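Side-chain contacts in glucokinase (Streptomyces griseus, PDB 3VGL), which probably catalyses the ATP-dependent phosphorylation of D-glucose to glucose 6-phosphate, as a zinc-containing kinase of the ROK family: residues E38-A43 with P79-R84; I62-Y67 with A73-A78; D105-A110 with V151-G156. All coordinates share one frame; numbering follows the deposited sequence.

Interaction 1 of 3, residues E38-A43 with P79-R84; sequences EGIVDA and PNIDWR. With BGC (beta-D-glucopyranose), chain D.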
loop_
_atom_site.group_PDB
_atom_site.type_symbol
_atom_site.label_atom_id
_atom_site.label_comp_id
_atom_site.label_asym_id
_atom_site.label_seq_id
_atom_site.Cartn_x
_atom_site.Cartn_y
_atom_site.Cartn_z
ATOM N N GLU A 38 -12.951 21.658 28.931
ATOM C CA GLU A 38 -13.397 22.182 30.223
ATOM C C GLU A 38 -13.906 21.054 31.132
ATOM O O GLU A 38 -13.615 21.028 32.336
ATOM C CB GLU A 38 -14.465 23.282 30.030
ATOM C CG GLU A 38 -13.976 24.524 29.251
ATOM C CD GLU A 38 -13.674 24.282 27.747
ATOM O OE1 GLU A 38 -14.224 23.335 27.113
ATOM O OE2 GLU A 38 -12.871 25.070 27.188
ATOM N N GLY A 39 -14.652 20.118 30.549
ATOM C CA GLY A 39 -15.113 18.941 31.271
ATOM C C GLY A 39 -13.951 18.077 31.727
ATOM O O GLY A 39 -13.993 17.501 32.816
ATOM N N ILE A 40 -12.908 17.997 30.898
ATOM C CA ILE A 40 -11.690 17.255 31.277
ATOM C C ILE A 40 -10.992 17.887 32.479
ATOM O O ILE A 40 -10.558 17.176 33.382
ATOM C CB ILE A 40 -10.698 17.077 30.081
ATOM C CG1 ILE A 40 -11.302 16.118 29.054
ATOM C CG2 ILE A 40 -9.315 16.564 30.576
ATOM C CD1 ILE A 40 -10.624 16.174 27.684
ATOM N N VAL A 41 -10.892 19.216 32.516
ATOM C CA VAL A 41 -10.297 19.849 33.700
ATOM C C VAL A 41 -11.109 19.530 34.961
ATOM O O VAL A 41 -10.530 19.191 35.995
ATOM C CB VAL A 41 -10.052 21.371 33.526
ATOM C CG1 VAL A 41 -9.521 21.999 34.833
ATOM C CG2 VAL A 41 -9.081 21.638 32.380
ATOM N N ASP A 42 -12.439 19.585 34.866
ATOM C CA ASP A 42 -13.310 19.194 35.983
ATOM C C ASP A 42 -13.031 17.761 36.443
ATOM O O ASP A 42 -12.919 17.509 37.639
ATOM C CB ASP A 42 -14.792 19.306 35.610
ATOM C CG ASP A 42 -15.277 20.751 35.477
ATOM O OD1 ASP A 42 -14.591 21.693 35.926
ATOM O OD2 ASP A 42 -16.377 20.934 34.928
ATOM N N ALA A 43 -12.925 16.834 35.480
ATOM C CA ALA A 43 -12.671 15.426 35.765
ATOM C C ALA A 43 -11.295 15.197 36.381
ATOM O O ALA A 43 -11.143 14.344 37.252
ATOM C CB ALA A 43 -12.824 14.594 34.496
ATOM N N PRO A 79 -4.988 13.828 18.836
ATOM C CA PRO A 79 -5.859 13.292 17.791
ATOM C C PRO A 79 -7.204 12.764 18.270
ATOM O O PRO A 79 -8.169 12.748 17.483
ATOM C CB PRO A 79 -5.032 12.136 17.180
ATOM C CG PRO A 79 -4.061 11.809 18.159
ATOM C CD PRO A 79 -3.761 13.041 18.998
ATOM N N ASN A 80 -7.290 12.323 19.528
ATOM C CA ASN A 80 -8.481 11.634 20.002
ATOM C C ASN A 80 -9.153 12.340 21.190
ATOM O O ASN A 80 -10.076 11.814 21.778
ATOM C CB ASN A 80 -8.140 10.175 20.346
ATOM C CG ASN A 80 -7.554 9.436 19.154
ATOM O OD1 ASN A 80 -8.125 9.453 18.071
ATOM N ND2 ASN A 80 -6.399 8.794 19.357
ATOM N N ILE A 81 -8.657 13.530 21.509
ATOM C CA ILE A 81 -9.199 14.376 22.578
ATOM C C ILE A 81 -9.203 15.801 22.005
ATOM O O ILE A 81 -8.305 16.169 21.262
ATOM C CB ILE A 81 -8.311 14.304 23.851
ATOM C CG1 ILE A 81 -8.359 12.904 24.474
ATOM C CG2 ILE A 81 -8.749 15.355 24.912
ATOM C CD1 ILE A 81 -7.305 12.682 25.503
ATOM N N ASP A 82 -10.166 16.625 22.399
ATOM C CA ASP A 82 -10.243 17.990 21.853
ATOM C C ASP A 82 -9.318 18.981 22.587
ATOM O O ASP A 82 -9.757 19.847 23.371
ATOM C CB ASP A 82 -11.697 18.467 21.802
ATOM C CG ASP A 82 -11.873 19.759 21.003
ATOM O OD1 ASP A 82 -11.059 20.052 20.083
ATOM O OD2 ASP A 82 -12.853 20.473 21.289
ATOM N N TRP A 83 -8.027 18.829 22.328
ATOM C CA TRP A 83 -6.997 19.699 22.880
ATOM C C TRP A 83 -6.239 20.354 21.721
ATOM O O TRP A 83 -5.703 19.667 20.851
ATOM C CB TRP A 83 -6.008 18.882 23.716
ATOM C CG TRP A 83 -6.393 18.538 25.151
ATOM C CD1 TRP A 83 -7.149 19.280 26.017
ATOM C CD2 TRP A 83 -5.962 17.379 25.894
ATOM N NE1 TRP A 83 -7.221 18.657 27.253
ATOM C CE2 TRP A 83 -6.505 17.487 27.198
ATOM C CE3 TRP A 83 -5.186 16.257 25.576
ATOM C CZ2 TRP A 83 -6.291 16.506 28.190
ATOM C CZ3 TRP A 83 -4.956 15.288 26.573
ATOM C CH2 TRP A 83 -5.513 15.422 27.853
ATOM N N ARG A 84 -6.181 21.685 21.716
ATOM C CA ARG A 84 -5.324 22.403 20.781
ATOM C C ARG A 84 -4.660 23.523 21.573
ATOM O O ARG A 84 -5.344 24.447 22.007
ATOM C CB ARG A 84 -6.126 22.984 19.601
ATOM C CG ARG A 84 -6.738 21.955 18.629
ATOM C CD ARG A 84 -5.673 21.251 17.807
ATOM N NE ARG A 84 -6.234 20.311 16.841
ATOM C CZ ARG A 84 -6.542 19.044 17.113
ATOM N NH1 ARG A 84 -6.384 18.552 18.342
ATOM N NH2 ARG A 84 -7.039 18.277 16.150
HETATM C C2 BGC D . -1.488 10.507 20.640
HETATM C C3 BGC D . -0.314 10.303 21.594
HETATM C C4 BGC D . -0.694 9.397 22.767
HETATM C C5 BGC D . -1.311 8.131 22.199
HETATM C C6 BGC D . -1.762 7.165 23.299
HETATM C C1 BGC D . -2.008 9.139 20.211
HETATM O O1 BGC D . -3.152 9.263 19.412
HETATM O O2 BGC D . -0.982 11.180 19.471
HETATM O O3 BGC D . 0.141 11.527 22.081
HETATM O O4 BGC D . 0.474 9.053 23.489
HETATM O O5 BGC D . -2.427 8.425 21.373
HETATM O O6 BGC D . -2.725 7.772 24.144
#
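Ile40 carries the whole helix side of this contact, reaching Ile81 with one branch and Trp83 with the other. The apolar part is a three-residue cluster. Ile40 CD1 comes to 3.4 Å from Ile81 CG2, closer than two methyls usually settle, so the packing is tight here. With CG1 set beside the backbone N (chi1 -69°) and CD1 extended beyond it (chi2 163°), the long arm of Ile40 runs out from the helix to this methyl. Its CG2 branch approaches the indole of Trp83 obliquely, 3.9 Å from CZ2. Ile81 CG2 also sits over the centre of the Trp83 ring, 3.6 Å above its plane, so this one methyl meets both the indole face and the helix. No hydrogen bond joins the two segments.

The polar contacts serve the loop instead. An inverse gamma turn centred on Asp82, closed by Trp83 N to Ile81 O at 2.9 Å, brings Trp83 back over Ile81. Arg84 NH1 donates to Trp83 O at 2.8 Å from above the carbonyl plane, and the oxygen lies close to the guanidinium plane. The same nitrogen is also hydrogen-bonded to Ala78 O, and Arg84 makes a cation-pi contact with Trp286 of the second subunit.

At its start the loop lines the glucose pocket. Pro79 CG lies 3.0 Å from O1 of the sugar, and Asn80 ND2 is hydrogen-bonded to Glu176, itself a glucose ligand.

Helix 37-52 thus packs on the loop that leads from strand 75-77 to helix 88-96. Trp83 also touches Val75 on that strand and Leu88 on that helix, while Asp42 forms a salt bridge with Arg95 of helix 88-96.

Interaction 2 of 3, residues I62-Y67 with A73-A78; sequences IGAAGY and ATVLFA. With BGC (beta-D-glucopyranose), chain D.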
loop_
_atom_site.group_PDB
_atom_site.type_symbol
_atom_site.label_atom_id
_atom_site.label_comp_id
_atom_site.label_asym_id
_atom_site.label_seq_id
_atom_site.Cartn_x
_atom_site.Cartn_y
_atom_site.Cartn_z
ATOM N N ILE A 62 0.625 14.742 35.350
ATOM C CA ILE A 62 -0.392 14.385 34.389
ATOM C C ILE A 62 0.305 13.717 33.215
ATOM O O ILE A 62 1.268 14.280 32.677
ATOM C CB ILE A 62 -1.121 15.653 33.898
ATOM C CG1 ILE A 62 -2.022 16.206 35.007
ATOM C CG2 ILE A 62 -1.923 15.348 32.620
ATOM C CD1 ILE A 62 -2.588 17.600 34.713
ATOM N N GLY A 63 -0.145 12.513 32.862
ATOM C CA GLY A 63 0.248 11.877 31.580
ATOM C C GLY A 63 -0.909 12.086 30.618
ATOM O O GLY A 63 -1.971 11.492 30.802
ATOM N N ALA A 64 -0.709 12.937 29.608
ATOM C CA ALA A 64 -1.788 13.355 28.739
ATOM C C ALA A 64 -1.642 12.710 27.369
ATOM O O ALA A 64 -0.563 12.741 26.809
ATOM C CB ALA A 64 -1.762 14.880 28.587
ATOM N N ALA A 65 -2.744 12.191 26.826
ATOM C CA ALA A 65 -2.734 11.559 25.499
ATOM C C ALA A 65 -2.711 12.601 24.361
ATOM O O ALA A 65 -3.678 12.764 23.613
ATOM C CB ALA A 65 -3.922 10.633 25.363
ATOM N N GLY A 66 -1.592 13.287 24.226
ATOM C CA GLY A 66 -1.418 14.193 23.097
ATOM C C GLY A 66 0.012 14.661 22.993
ATOM O O GLY A 66 0.868 14.265 23.789
ATOM N N TYR A 67 0.247 15.525 21.997
ATOM C CA TYR A 67 1.551 16.134 21.754
ATOM C C TYR A 67 1.754 17.186 22.844
ATOM O O TYR A 67 1.023 18.176 22.885
ATOM C CB TYR A 67 1.533 16.839 20.377
ATOM C CG TYR A 67 1.675 15.933 19.149
ATOM C CD1 TYR A 67 0.801 14.867 18.935
ATOM C CD2 TYR A 67 2.667 16.172 18.194
ATOM C CE1 TYR A 67 0.917 14.067 17.790
ATOM C CE2 TYR A 67 2.789 15.366 17.037
ATOM C CZ TYR A 67 1.926 14.302 16.878
ATOM O OH TYR A 67 2.037 13.483 15.764
ATOM N N ALA A 73 4.019 21.567 29.889
ATOM C CA ALA A 73 2.941 22.389 30.438
ATOM C C ALA A 73 1.675 22.459 29.587
ATOM O O ALA A 73 0.589 22.757 30.094
ATOM C CB ALA A 73 3.458 23.802 30.712
ATOM N N THR A 74 1.822 22.189 28.294
ATOM C CA THR A 74 0.769 22.437 27.332
ATOM C C THR A 74 0.603 21.248 26.402
ATOM O O THR A 74 1.588 20.697 25.915
ATOM C CB THR A 74 1.130 23.669 26.493
ATOM O OG1 THR A 74 1.188 24.806 27.365
ATOM C CG2 THR A 74 0.119 23.939 25.390
ATOM N N VAL A 75 -0.646 20.850 26.188
ATOM C CA VAL A 75 -0.955 19.859 25.145
ATOM C C VAL A 75 -1.133 20.610 23.818
ATOM O O VAL A 75 -2.155 21.254 23.605
ATOM C CB VAL A 75 -2.200 18.998 25.497
ATOM C CG1 VAL A 75 -2.387 17.888 24.429
ATOM C CG2 VAL A 75 -2.052 18.337 26.899
ATOM N N LEU A 76 -0.124 20.525 22.952
ATOM C CA LEU A 76 -0.110 21.236 21.649
ATOM C C LEU A 76 -1.223 20.743 20.731
ATOM O O LEU A 76 -1.885 21.527 20.057
ATOM C CB LEU A 76 1.251 21.099 20.936
ATOM C CG LEU A 76 2.478 21.660 21.657
ATOM C CD1 LEU A 76 3.787 21.291 20.958
ATOM C CD2 LEU A 76 2.333 23.180 21.776
ATOM N N PHE A 77 -1.438 19.431 20.714
ATOM C CA PHE A 77 -2.270 18.805 19.693
ATOM C C PHE A 77 -2.659 17.413 20.227
ATOM O O PHE A 77 -1.807 16.712 20.772
ATOM C CB PHE A 77 -1.429 18.712 18.398
ATOM C CG PHE A 77 -2.124 18.076 17.246
ATOM C CD1 PHE A 77 -2.986 18.818 16.436
ATOM C CD2 PHE A 77 -1.872 16.748 16.921
ATOM C CE1 PHE A 77 -3.621 18.228 15.341
ATOM C CE2 PHE A 77 -2.495 16.146 15.810
ATOM C CZ PHE A 77 -3.376 16.888 15.029
ATOM N N ALA A 78 -3.933 17.026 20.112
ATOM C CA ALA A 78 -4.319 15.611 20.406
ATOM C C ALA A 78 -5.264 15.049 19.346
ATOM O O ALA A 78 -6.222 15.710 18.976
ATOM C CB ALA A 78 -4.953 15.493 21.768
HETATM C C2 BGC D . -1.488 10.507 20.640
HETATM C C3 BGC D . -0.314 10.303 21.594
HETATM C C4 BGC D . -0.694 9.397 22.767
HETATM C C5 BGC D . -1.311 8.131 22.199
HETATM C C6 BGC D . -1.762 7.165 23.299
HETATM C C1 BGC D . -2.008 9.139 20.211
HETATM O O1 BGC D . -3.152 9.263 19.412
HETATM O O2 BGC D . -0.982 11.180 19.471
HETATM O O3 BGC D . 0.141 11.527 22.081
HETATM O O4 BGC D . 0.474 9.053 23.489
HETATM O O5 BGC D . -2.427 8.425 21.373
HETATM O O6 BGC D . -2.725 7.772 24.144
#
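Tyr67 and Phe77 form an antiparallel hydrogen-bonded pair in which Tyr67 N donates to Phe77 O at 2.7 Å, while Tyr67 O accepts from Leu76 N at 2.6 Å. Leu76 and Phe77 therefore both stand opposite Tyr67: a classic beta bulge in the small two-stranded sheet of 67-68 and 75-77. Val75 CA adds a CA-H...O contact to Tyr67 O.

The two aromatic side chains run side by side in the same direction and make a T-shaped pair, planes at 89° and centroids 5.5 Å apart. Phe77, its CG anti to the backbone N (chi1 179°), turns the CD2 edge onto one face of the Tyr67 ring, off centre toward the rim. Apart from the rings, Val75 CG2 meets Ala64 CB at 3.9 Å, and Ala78 CB rests on Ala65 O. Gly66 fits closely in between, its CA 3.4 Å from Phe77 O; a beta-carbon there would collide with that oxygen and with Val75 CG1. Ile282 of the second subunit packs on Tyr67.

The turn after strand 57-64 and the Tyr67 ring also border the glucose: Ala65 CB is 3.3 Å from the sugar O6, and O2 lies at the edge of the Tyr67 ring, 3.8 Å from CE1.

Interaction 3 of 3, residues D105-A110 with V151-G156; sequences DANAAA and VAAEFG. With NA (sodium ion), chain C; BGC (beta-D-glucopyranose), chain D.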
loop_
_atom_site.group_PDB
_atom_site.type_symbol
_atom_site.label_atom_id
_atom_site.label_comp_id
_atom_site.label_asym_id
_atom_site.label_seq_id
_atom_site.Cartn_x
_atom_site.Cartn_y
_atom_site.Cartn_z
ATOM N N ASP A 105 1.429 10.925 27.845
ATOM C CA ASP A 105 1.048 9.707 28.574
ATOM C C ASP A 105 1.953 8.523 28.337
ATOM O O ASP A 105 2.218 7.768 29.260
ATOM C CB ASP A 105 -0.420 9.313 28.302
ATOM C CG ASP A 105 -0.701 8.970 26.843
ATOM O OD1 ASP A 105 -0.036 9.514 25.954
ATOM O OD2 ASP A 105 -1.618 8.165 26.582
ATOM N N ALA A 106 2.380 8.321 27.097
ATOM C CA ALA A 106 3.210 7.176 26.819
ATOM C C ALA A 106 4.678 7.446 27.182
ATOM O O ALA A 106 5.410 6.532 27.525
ATOM C CB ALA A 106 3.036 6.756 25.360
ATOM N N ASN A 107 5.089 8.717 27.143
ATOM C CA ASN A 107 6.384 9.104 27.711
ATOM C C ASN A 107 6.391 8.720 29.190
ATOM O O ASN A 107 7.321 8.097 29.679
ATOM C CB ASN A 107 6.623 10.608 27.580
ATOM C CG ASN A 107 6.965 11.041 26.170
ATOM O OD1 ASN A 107 6.970 10.235 25.209
ATOM N ND2 ASN A 107 7.242 12.322 26.025
ATOM N N ALA A 108 5.286 9.022 29.868
ATOM C CA ALA A 108 5.167 8.722 31.304
ATOM C C ALA A 108 5.163 7.202 31.546
ATOM O O ALA A 108 5.849 6.703 32.454
ATOM C CB ALA A 108 3.931 9.392 31.880
ATOM N N ALA A 109 4.447 6.452 30.706
ATOM C CA ALA A 109 4.449 4.986 30.814
ATOM C C ALA A 109 5.868 4.412 30.652
ATOM O O ALA A 109 6.262 3.515 31.403
ATOM C CB ALA A 109 3.492 4.365 29.777
ATOM N N ALA A 110 6.616 4.910 29.659
ATOM C CA ALA A 110 8.002 4.481 29.450
ATOM C C ALA A 110 8.833 4.707 30.715
ATOM O O ALA A 110 9.566 3.809 31.177
ATOM C CB ALA A 110 8.619 5.223 28.272
ATOM N N VAL A 151 7.898 16.790 21.376
ATOM C CA VAL A 151 6.948 15.895 20.714
ATOM C C VAL A 151 7.558 14.687 20.004
ATOM O O VAL A 151 6.938 14.111 19.085
ATOM C CB VAL A 151 5.987 16.669 19.790
ATOM C CG1 VAL A 151 5.187 17.709 20.601
ATOM C CG2 VAL A 151 6.738 17.336 18.626
ATOM N N ALA A 152 8.723 14.246 20.481
ATOM C CA ALA A 152 9.262 12.947 20.062
ATOM C C ALA A 152 8.329 11.813 20.481
ATOM O O ALA A 152 7.417 12.000 21.316
ATOM C CB ALA A 152 10.674 12.719 20.630
ATOM N N ALA A 153 8.566 10.642 19.899
ATOM C CA ALA A 153 7.892 9.405 20.311
ATOM C C ALA A 153 6.391 9.431 20.016
ATOM O O ALA A 153 5.596 8.772 20.694
ATOM C CB ALA A 153 8.165 9.087 21.790
ATOM N N GLU A 154 6.016 10.137 18.961
ATOM C CA GLU A 154 4.645 10.072 18.464
ATOM C C GLU A 154 4.530 8.947 17.431
ATOM O O GLU A 154 4.172 9.161 16.258
ATOM C CB GLU A 154 4.227 11.436 17.923
ATOM C CG GLU A 154 3.806 12.377 19.072
ATOM C CD GLU A 154 2.624 11.812 19.827
ATOM O OE1 GLU A 154 1.708 11.288 19.138
ATOM O OE2 GLU A 154 2.638 11.903 21.084
ATOM N N PHE A 155 4.832 7.735 17.897
ATOM C CA PHE A 155 4.924 6.587 16.998
ATOM C C PHE A 155 3.584 6.255 16.327
ATOM O O PHE A 155 3.539 5.658 15.232
ATOM C CB PHE A 155 5.316 5.322 17.775
ATOM C CG PHE A 155 6.631 5.403 18.513
ATOM C CD1 PHE A 155 7.637 6.303 18.151
ATOM C CD2 PHE A 155 6.873 4.496 19.540
ATOM C CE1 PHE A 155 8.867 6.320 18.855
ATOM C CE2 PHE A 155 8.069 4.505 20.242
ATOM C CZ PHE A 155 9.068 5.416 19.912
ATOM N N GLY A 156 2.491 6.650 16.979
ATOM C CA GLY A 156 1.154 6.341 16.459
ATOM C C GLY A 156 0.864 6.961 15.116
ATOM O O GLY A 156 -0.026 6.519 14.411
HETATM NA NA NA C . 5.086 9.771 23.615
HETATM C C2 BGC D . -1.488 10.507 20.640
HETATM C C3 BGC D . -0.314 10.303 21.594
HETATM C C4 BGC D . -0.694 9.397 22.767
HETATM C C5 BGC D . -1.311 8.131 22.199
HETATM C C6 BGC D . -1.762 7.165 23.299
HETATM C C1 BGC D . -2.008 9.139 20.211
HETATM O O1 BGC D . -3.152 9.263 19.412
HETATM O O2 BGC D . -0.982 11.180 19.471
HETATM O O3 BGC D . 0.141 11.527 22.081
HETATM O O4 BGC D . 0.474 9.053 23.489
HETATM O O5 BGC D . -2.427 8.425 21.373
HETATM O O6 BGC D . -2.725 7.772 24.144
HETATM O O HOH W 1 8.131 13.377 23.583
HETATM O O HOH W 2 4.841 11.980 22.578
HETATM O O HOH W 3 3.108 9.116 22.377
#
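Ala152 O has two waters within hydrogen-bonding distance, and both lead toward Asn107 on the facing helix. Water 1, 2.7 Å from Ala152 O, also takes a hydrogen bond from Asn107 ND2. Water 2, near the same carbonyl, is a ligand of the sodium ion, to which Asn107 OD1 is bound at 2.5 Å. The amide is thereby fixed at both ends, its oxygen by metal and its nitrogen by water. Direct contact is slight: Ala153 CB lies 3.8 Å from Asn107 OD1. Water 3 is another sodium ligand and reaches Ala153 O; Asn104 and Gly136 complete the metal site.

Glu154 OE2 receives the glucose O3 hydroxyl at 2.7 Å and a bond from water 3, with water 2 also within bonding distance. OE1 takes the neighbouring O2 hydroxyl at 2.7 Å, so the carboxylate spans two adjacent sugar positions. A bend at chi2 (-61°) turns the chain back toward the sugar although the residue starts out pointing away from the helix.

In this actin-like ATPase fold, helix 105-116 follows directly on strand 100-104 of one sheet and packs through Ala106 and Ala109 on strand 125-130 of the other. Asp105, its first residue, takes two hydroxyls from the sugar: O4 donates to OD1 at 2.6 Å and O6 to OD2 at 2.7 Å. Its CG stands between the backbone N and the carbonyl carbon (chi1 63°), which directs the carboxylate to the glucose. Replacement of Asp105 by an alanine would probably leave the O4 and O6 hydroxyls without these acceptors and the C6 arm freer to turn. On the 151-156 side, Val151 N is hydrogen-bonded to Asp252 of the second subunit.

In the fold
Along the chain, interaction 2 is enclosed by interaction 1, since 62-67 and 73-78 both fall between 38-43 and 79-84; interaction 3 follows. Interaction 2 lies in the middle, its centre about 10 Å from the other two centres; those of interactions 1 and 3 are about 18 Å apart, without touching. Arg84 NH2 packs on Phe77 CE1 between the first two; Asp105 N is probably hydrogen-bonded to Ala64 O between the last two, where strands 57-64 and 100-104 are neighbours in one sheet. Each borders the glucose, so the pocket is lined from this sheet across to the 151-156 loop. All three reach the second subunit, interaction 1 through Arg84 alone, bringing the pocket near the oligomer interface.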